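Long-range contacts in hdh assembly factor Kustc1130 (Kuenenia stuttgartiensis, PDB 6HIF), which probably assists the assembly of hydrazine dehydrogenase, a multihaem enzyme of anammox bacteria, and is found here bound to chains of other proteins as a small beta-sandwich: residues T42-K50 / T57-V65; E67-I75 / H86-G94. All coordinates share one frame; numbering follows the deposited sequence.

Contact 1 (T42-K50 / T57-V65)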
# COMPACT_ATOMS: atom_id res chain seq x y z
N THR Y 42 -63.37 46.46 32.25
CA THR Y 42 -63.68 45.06 32.00
C THR Y 42 -63.99 44.85 30.52
O THR Y 42 -64.62 45.70 29.91
CB THR Y 42 -64.77 44.53 32.94
OG1 THR Y 42 -65.83 45.49 32.97
CG2 THR Y 42 -64.28 44.28 34.35
N PRO Y 43 -63.55 43.72 29.91
CA PRO Y 43 -63.86 43.43 28.51
C PRO Y 43 -65.34 43.14 28.28
O PRO Y 43 -65.98 42.47 29.10
CB PRO Y 43 -63.03 42.17 28.21
CG PRO Y 43 -62.79 41.53 29.55
CD PRO Y 43 -62.71 42.68 30.53
N ILE Y 44 -65.88 43.65 27.17
CA ILE Y 44 -67.26 43.41 26.79
C ILE Y 44 -67.33 42.14 25.94
O ILE Y 44 -66.68 42.06 24.90
CB ILE Y 44 -67.87 44.62 26.06
CG1 ILE Y 44 -67.65 45.93 26.82
CG2 ILE Y 44 -69.34 44.39 25.77
CD1 ILE Y 44 -68.07 47.17 26.06
N VAL Y 45 -68.12 41.17 26.41
CA VAL Y 45 -68.29 39.90 25.72
C VAL Y 45 -69.56 39.96 24.88
O VAL Y 45 -70.62 40.32 25.37
CB VAL Y 45 -68.33 38.72 26.71
CG1 VAL Y 45 -68.53 37.38 26.01
CG2 VAL Y 45 -67.10 38.68 27.61
N GLY Y 46 -69.42 39.60 23.59
CA GLY Y 46 -70.56 39.50 22.69
C GLY Y 46 -70.90 40.83 22.02
O GLY Y 46 -71.97 40.97 21.44
N ALA Y 47 -69.98 41.79 22.12
CA ALA Y 47 -70.10 43.04 21.38
C ALA Y 47 -69.70 42.81 19.93
O ALA Y 47 -68.83 41.99 19.64
CB ALA Y 47 -69.25 44.11 22.01
N GLU Y 48 -70.35 43.54 19.01
CA GLU Y 48 -70.03 43.42 17.60
C GLU Y 48 -69.24 44.64 17.14
O GLU Y 48 -69.66 45.78 17.35
CB GLU Y 48 -71.28 43.12 16.76
CG GLU Y 48 -72.43 44.08 16.99
CD GLU Y 48 -73.62 43.90 16.06
OE1 GLU Y 48 -74.73 43.64 16.57
OE2 GLU Y 48 -73.43 44.03 14.83
N ILE Y 49 -68.09 44.37 16.51
CA ILE Y 49 -67.21 45.40 16.01
C ILE Y 49 -67.27 45.40 14.48
O ILE Y 49 -67.04 44.37 13.85
CB ILE Y 49 -65.77 45.21 16.54
CG1 ILE Y 49 -65.73 45.10 18.07
CG2 ILE Y 49 -64.85 46.31 16.02
CD1 ILE Y 49 -64.38 44.75 18.63
N LYS Y 50 -67.59 46.56 13.91
CA LYS Y 50 -67.60 46.77 12.48
C LYS Y 50 -66.41 47.64 12.08
O LYS Y 50 -66.28 48.77 12.55
CB LYS Y 50 -68.91 47.46 12.05
CG LYS Y 50 -70.00 46.55 11.50
CD LYS Y 50 -71.23 47.32 11.07
CE LYS Y 50 -71.96 46.67 9.91
NZ LYS Y 50 -73.25 47.35 9.62
N THR Y 57 -67.71 39.46 16.28
CA THR Y 57 -68.38 39.44 17.57
C THR Y 57 -67.40 38.95 18.64
O THR Y 57 -66.87 37.84 18.54
CB THR Y 57 -69.73 38.70 17.47
OG1 THR Y 57 -70.32 38.68 18.77
CG2 THR Y 57 -69.61 37.29 16.93
N THR Y 58 -67.16 39.80 19.64
CA THR Y 58 -66.07 39.62 20.60
C THR Y 58 -66.32 38.41 21.49
O THR Y 58 -67.45 38.14 21.89
CB THR Y 58 -65.89 40.86 21.50
OG1 THR Y 58 -67.04 41.00 22.33
CG2 THR Y 58 -65.64 42.13 20.73
N GLY Y 59 -65.23 37.69 21.79
CA GLY Y 59 -65.23 36.62 22.78
C GLY Y 59 -64.93 37.16 24.17
O GLY Y 59 -65.33 38.27 24.51
N ASN Y 60 -64.20 36.37 24.96
CA ASN Y 60 -63.87 36.73 26.34
C ASN Y 60 -62.85 37.86 26.37
O ASN Y 60 -62.81 38.63 27.33
CB ASN Y 60 -63.41 35.51 27.14
CG ASN Y 60 -64.51 34.50 27.38
OD1 ASN Y 60 -65.68 34.77 27.12
ND2 ASN Y 60 -64.15 33.33 27.88
N ASN Y 61 -62.03 37.96 25.31
CA ASN Y 61 -61.02 39.00 25.15
C ASN Y 61 -61.69 40.37 25.16
O ASN Y 61 -61.15 41.32 25.70
CB ASN Y 61 -60.38 38.97 23.77
CG ASN Y 61 -59.51 37.77 23.51
OD1 ASN Y 61 -59.95 36.63 23.67
ND2 ASN Y 61 -58.28 38.01 23.09
N GLY Y 62 -62.85 40.45 24.49
CA GLY Y 62 -63.41 41.72 24.08
C GLY Y 62 -62.59 42.36 22.97
O GLY Y 62 -62.71 43.55 22.70
N THR Y 63 -61.75 41.54 22.32
CA THR Y 63 -60.82 42.02 21.32
C THR Y 63 -61.03 41.28 20.00
O THR Y 63 -61.12 40.05 19.98
CB THR Y 63 -59.37 41.91 21.82
OG1 THR Y 63 -59.30 42.58 23.08
CG2 THR Y 63 -58.36 42.51 20.87
N CYS Y 64 -61.10 42.05 18.91
CA CYS Y 64 -61.16 41.52 17.56
C CYS Y 64 -59.92 41.99 16.79
O CYS Y 64 -59.51 43.15 16.90
CB CYS Y 64 -62.41 42.02 16.85
SG CYS Y 64 -63.96 41.29 17.44
N VAL Y 65 -59.34 41.08 16.00
CA VAL Y 65 -58.19 41.40 15.18
C VAL Y 65 -58.63 41.39 13.71
O VAL Y 65 -59.21 40.42 13.24
CB VAL Y 65 -57.01 40.43 15.43
CG1 VAL Y 65 -55.73 40.89 14.74
CG2 VAL Y 65 -56.76 40.20 16.91
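Only Glu-48 and Thr-57 face each other here as an antiparallel non-hydrogen-bonded pair, their CA atoms 4.3 Å apart; beyond them both chains leave strand geometry, and 44-47 and 58-62 are laced together as irregular loops. The one regular bond beside that pair runs from Thr-58 N to Ala-47 O, 2.8 Å long and almost straight at 171°. Thr-58 carries most of what follows. With OG1 between its backbone N and carbonyl carbon (chi1 66°), the hydroxyl points into the bend at 44-47 and donates to Ile-44 O over 2.8 Å. The same oxygen receives weak bonds from Gly-46 N and Ala-47 N. Gly-46 N is shared, because it also reaches Thr-58 O at 3.0 Å from above the carbonyl plane. Glycine suits position 46, where phi is positive, and also 62, where a CB would run into Pro-43 CB and Ile-44 N. Pro-43, ending strand 42-43, lays the edge of its ring, CB and CG, against the carbonyl oxygens of Asn-61 and Asn-60. Thr-58 turns its methyl the other way: CG2 meets Ile-49 CD1 at 3.6 Å, the two side chains crossing at about a right angle. Ile-49 CD1 also lies 3.7 Å from Cys-64 SG, whose disulfide to Cys-56 ties the ends of 57-63 together. A branched aliphatic suits 49, which reaches across to Val-35 of strand 31-39 and so helps fill the interior of the sandwich. Threonine thus serves two environments with its two branches, a hydroxyl for backbone groups that the bend takes out of strand pairing and a methyl for the core. One firm bond and two weak ones gather at this buried oxygen, which probably helps to fix the bend at 44-47.

Contact 2 (E67-I75 / H86-G94). With SO4 (sulfate ion), chain B; SO4 (sulfate ion), chain C.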
# COMPACT_ATOMS: atom_id res chain seq x y z
N GLU Y 67 -57.43 42.06 9.63
CA GLU Y 67 -56.40 42.22 8.62
C GLU Y 67 -57.00 42.98 7.44
O GLU Y 67 -57.90 42.47 6.77
CB GLU Y 67 -55.85 40.86 8.21
CG GLU Y 67 -54.47 40.92 7.59
CD GLU Y 67 -54.04 39.65 6.87
OE1 GLU Y 67 -54.76 39.22 5.94
OE2 GLU Y 67 -52.99 39.09 7.24
N LEU Y 68 -56.52 44.21 7.21
CA LEU Y 68 -57.15 45.13 6.28
C LEU Y 68 -56.13 45.65 5.26
O LEU Y 68 -54.96 45.82 5.59
CB LEU Y 68 -57.74 46.30 7.07
CG LEU Y 68 -58.74 45.95 8.16
CD1 LEU Y 68 -58.86 47.10 9.15
CD2 LEU Y 68 -60.10 45.59 7.57
N ARG Y 69 -56.61 45.92 4.04
CA ARG Y 69 -55.83 46.60 3.02
C ARG Y 69 -55.70 48.07 3.39
O ARG Y 69 -56.56 48.61 4.08
CB ARG Y 69 -56.50 46.44 1.65
CG ARG Y 69 -56.37 45.05 1.04
CD ARG Y 69 -56.86 44.98 -0.40
NE ARG Y 69 -58.26 45.37 -0.55
CZ ARG Y 69 -59.30 44.55 -0.43
NH1 ARG Y 69 -59.12 43.27 -0.17
NH2 ARG Y 69 -60.53 45.02 -0.58
N PRO Y 70 -54.62 48.77 2.97
CA PRO Y 70 -54.46 50.20 3.26
C PRO Y 70 -55.70 51.00 2.90
O PRO Y 70 -56.38 50.70 1.92
CB PRO Y 70 -53.29 50.61 2.35
CG PRO Y 70 -52.47 49.35 2.21
CD PRO Y 70 -53.48 48.22 2.21
N GLY Y 71 -55.99 52.02 3.72
CA GLY Y 71 -57.12 52.91 3.49
C GLY Y 71 -57.69 53.46 4.80
O GLY Y 71 -57.23 53.10 5.87
N THR Y 72 -58.70 54.33 4.68
CA THR Y 72 -59.38 54.90 5.83
C THR Y 72 -60.63 54.08 6.14
O THR Y 72 -61.39 53.73 5.24
CB THR Y 72 -59.68 56.39 5.59
OG1 THR Y 72 -58.45 57.02 5.25
CG2 THR Y 72 -60.29 57.08 6.80
N TYR Y 73 -60.82 53.77 7.43
CA TYR Y 73 -61.90 52.90 7.88
C TYR Y 73 -62.64 53.56 9.03
O TYR Y 73 -62.09 54.42 9.72
CB TYR Y 73 -61.35 51.55 8.34
CG TYR Y 73 -60.78 50.68 7.25
CD1 TYR Y 73 -59.46 50.83 6.82
CD2 TYR Y 73 -61.54 49.70 6.64
CE1 TYR Y 73 -58.94 50.04 5.81
CE2 TYR Y 73 -61.03 48.89 5.64
CZ TYR Y 73 -59.72 49.06 5.23
OH TYR Y 73 -59.21 48.26 4.24
N ALA Y 74 -63.90 53.14 9.24
CA ALA Y 74 -64.68 53.56 10.39
C ALA Y 74 -64.91 52.36 11.31
O ALA Y 74 -65.51 51.36 10.92
CB ALA Y 74 -65.98 54.18 9.93
N ILE Y 75 -64.39 52.46 12.54
CA ILE Y 75 -64.59 51.45 13.57
C ILE Y 75 -65.84 51.82 14.35
O ILE Y 75 -66.00 52.96 14.78
CB ILE Y 75 -63.36 51.32 14.49
CG1 ILE Y 75 -62.06 51.15 13.70
CG2 ILE Y 75 -63.55 50.20 15.50
CD1 ILE Y 75 -60.81 51.46 14.51
N HIS Y 86 -67.34 54.96 18.42
CA HIS Y 86 -66.91 55.16 17.04
C HIS Y 86 -65.51 55.77 17.00
O HIS Y 86 -65.17 56.61 17.83
CB HIS Y 86 -67.92 56.04 16.28
CG HIS Y 86 -69.30 55.48 16.25
ND1 HIS Y 86 -70.27 55.86 17.16
CD2 HIS Y 86 -69.88 54.56 15.45
CE1 HIS Y 86 -71.39 55.21 16.91
NE2 HIS Y 86 -71.17 54.40 15.86
N LYS Y 87 -64.72 55.33 16.02
CA LYS Y 87 -63.41 55.92 15.75
C LYS Y 87 -63.04 55.69 14.29
O LYS Y 87 -63.19 54.58 13.76
CB LYS Y 87 -62.34 55.34 16.69
CG LYS Y 87 -61.14 56.26 16.91
CD LYS Y 87 -59.92 55.55 17.44
CE LYS Y 87 -58.74 56.48 17.59
NZ LYS Y 87 -57.47 55.72 17.74
N GLU Y 88 -62.55 56.75 13.64
CA GLU Y 88 -62.09 56.68 12.26
C GLU Y 88 -60.57 56.57 12.25
O GLU Y 88 -59.89 57.29 12.97
CB GLU Y 88 -62.57 57.90 11.47
CG GLU Y 88 -62.58 57.69 9.97
CD GLU Y 88 -62.93 58.94 9.18
OE1 GLU Y 88 -63.98 59.55 9.46
OE2 GLU Y 88 -62.13 59.30 8.28
N VAL Y 89 -60.06 55.65 11.42
CA VAL Y 89 -58.65 55.30 11.44
C VAL Y 89 -58.14 55.19 10.00
O VAL Y 89 -58.78 54.55 9.17
CB VAL Y 89 -58.42 54.00 12.24
CG1 VAL Y 89 -57.16 53.25 11.82
CG2 VAL Y 89 -58.41 54.26 13.74
N SER Y 90 -57.00 55.84 9.73
CA SER Y 90 -56.32 55.76 8.44
C SER Y 90 -55.11 54.83 8.55
O SER Y 90 -54.17 55.12 9.28
CB SER Y 90 -55.90 57.12 7.95
OG SER Y 90 -57.03 57.90 7.58
N LEU Y 91 -55.16 53.71 7.81
CA LEU Y 91 -54.12 52.70 7.89
C LEU Y 91 -53.29 52.70 6.61
O LEU Y 91 -53.83 52.73 5.51
CB LEU Y 91 -54.78 51.33 8.10
CG LEU Y 91 -55.43 51.11 9.47
CD1 LEU Y 91 -56.23 49.82 9.48
CD2 LEU Y 91 -54.38 51.10 10.57
N GLU Y 92 -51.97 52.68 6.79
CA GLU Y 92 -51.01 52.60 5.70
C GLU Y 92 -50.64 51.13 5.48
O GLU Y 92 -51.21 50.24 6.12
CB GLU Y 92 -49.76 53.41 6.04
CG GLU Y 92 -50.02 54.89 6.23
CD GLU Y 92 -50.32 55.63 4.95
OE1 GLU Y 92 -51.43 56.18 4.83
OE2 GLU Y 92 -49.44 55.66 4.06
N GLU Y 93 -49.68 50.89 4.59
CA GLU Y 93 -49.22 49.55 4.29
C GLU Y 93 -48.41 49.02 5.47
O GLU Y 93 -47.50 49.69 5.95
CB GLU Y 93 -48.38 49.56 3.01
CG GLU Y 93 -47.85 48.19 2.62
CD GLU Y 93 -46.85 48.18 1.47
OE1 GLU Y 93 -46.29 47.10 1.21
OE2 GLU Y 93 -46.64 49.25 0.85
N GLY Y 94 -48.77 47.82 5.93
CA GLY Y 94 -48.04 47.10 6.96
C GLY Y 94 -48.08 47.79 8.33
O GLY Y 94 -47.14 47.67 9.10
S SO4 B . -68.80 57.86 19.77
O1 SO4 B . -68.97 59.01 20.68
O2 SO4 B . -67.46 57.27 19.97
O3 SO4 B . -69.83 56.83 20.06
O4 SO4 B . -68.93 58.34 18.38
S SO4 C . -72.85 51.75 12.72
O1 SO4 C . -72.30 50.38 12.62
O2 SO4 C . -72.14 52.51 13.76
O3 SO4 C . -72.69 52.43 11.42
O4 SO4 C . -74.29 51.67 13.08
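Thr-72 and Ser-90 stand side by side on one face of the sheet, their hydroxyls joined OG1 to OG at 2.9 Å. Thr-72 CG2, anti to the backbone N, is crossed obliquely by the extended Glu-88 side chain, whose OE2 lies 3.2 Å from it. A valine here would lack the hydroxyl and would probably leave Ser-90 OG without this mate, free to turn. On the other face, Ile-75 CD1 touches Val-89 CG2 at 3.8 Å, and Leu-91 CD1 meets Leu-68 CD1 from strand 63-68 of the facing sheet; these aliphatics point into the sandwich. Strands 71-75 and 86-91 form an antiparallel hairpin with backbone bonds paired at Gly-71/Leu-91, Tyr-73/Val-89 and Ile-75/Lys-87, and Leu-Arg-Pro-Gly-Thr-Tyr at its start is a tyrosine corner. There Tyr-73 OH donates to Arg-69 O over 2.7 Å, while Leu-68 CD1 sits 4.3 Å above the centre of the ring. Gly-71 fits backbone angles at which a CB would jam against the preceding carbonyl. Lys-87 leads its amine away to an acidic side chain of another protein's chain. At the far end the His-86 ring hydrogen-bonds two sulfates at its edge, one through ND1 and one through NE2, both probably from the crystallisation liquor.

How the contacts relate
The two contacts lie on opposite sides of the chain's centre, some 18 Å apart between centres, and both draw on strand 63-68. They meet in the antiparallel sheet where strands 48-51 and 71-79 are neighbours: Ile-49 CG2 packs on Ile-75 CG2 at 4.1 Å, within the shared core. Each is partly buried, but half the touching residues of contact 1 are buried and about a quarter of those in contact 2. Contact 1 ties loops at one end of the sandwich through irregular hydrogen bonds beside a disulfide bracing 57-65, whereas contact 2 is a regular ladder with one apolar and one polar face, its salt bridges to other proteins' chains made by Lys-87, from the apolar side, and Glu-93, beyond the strand.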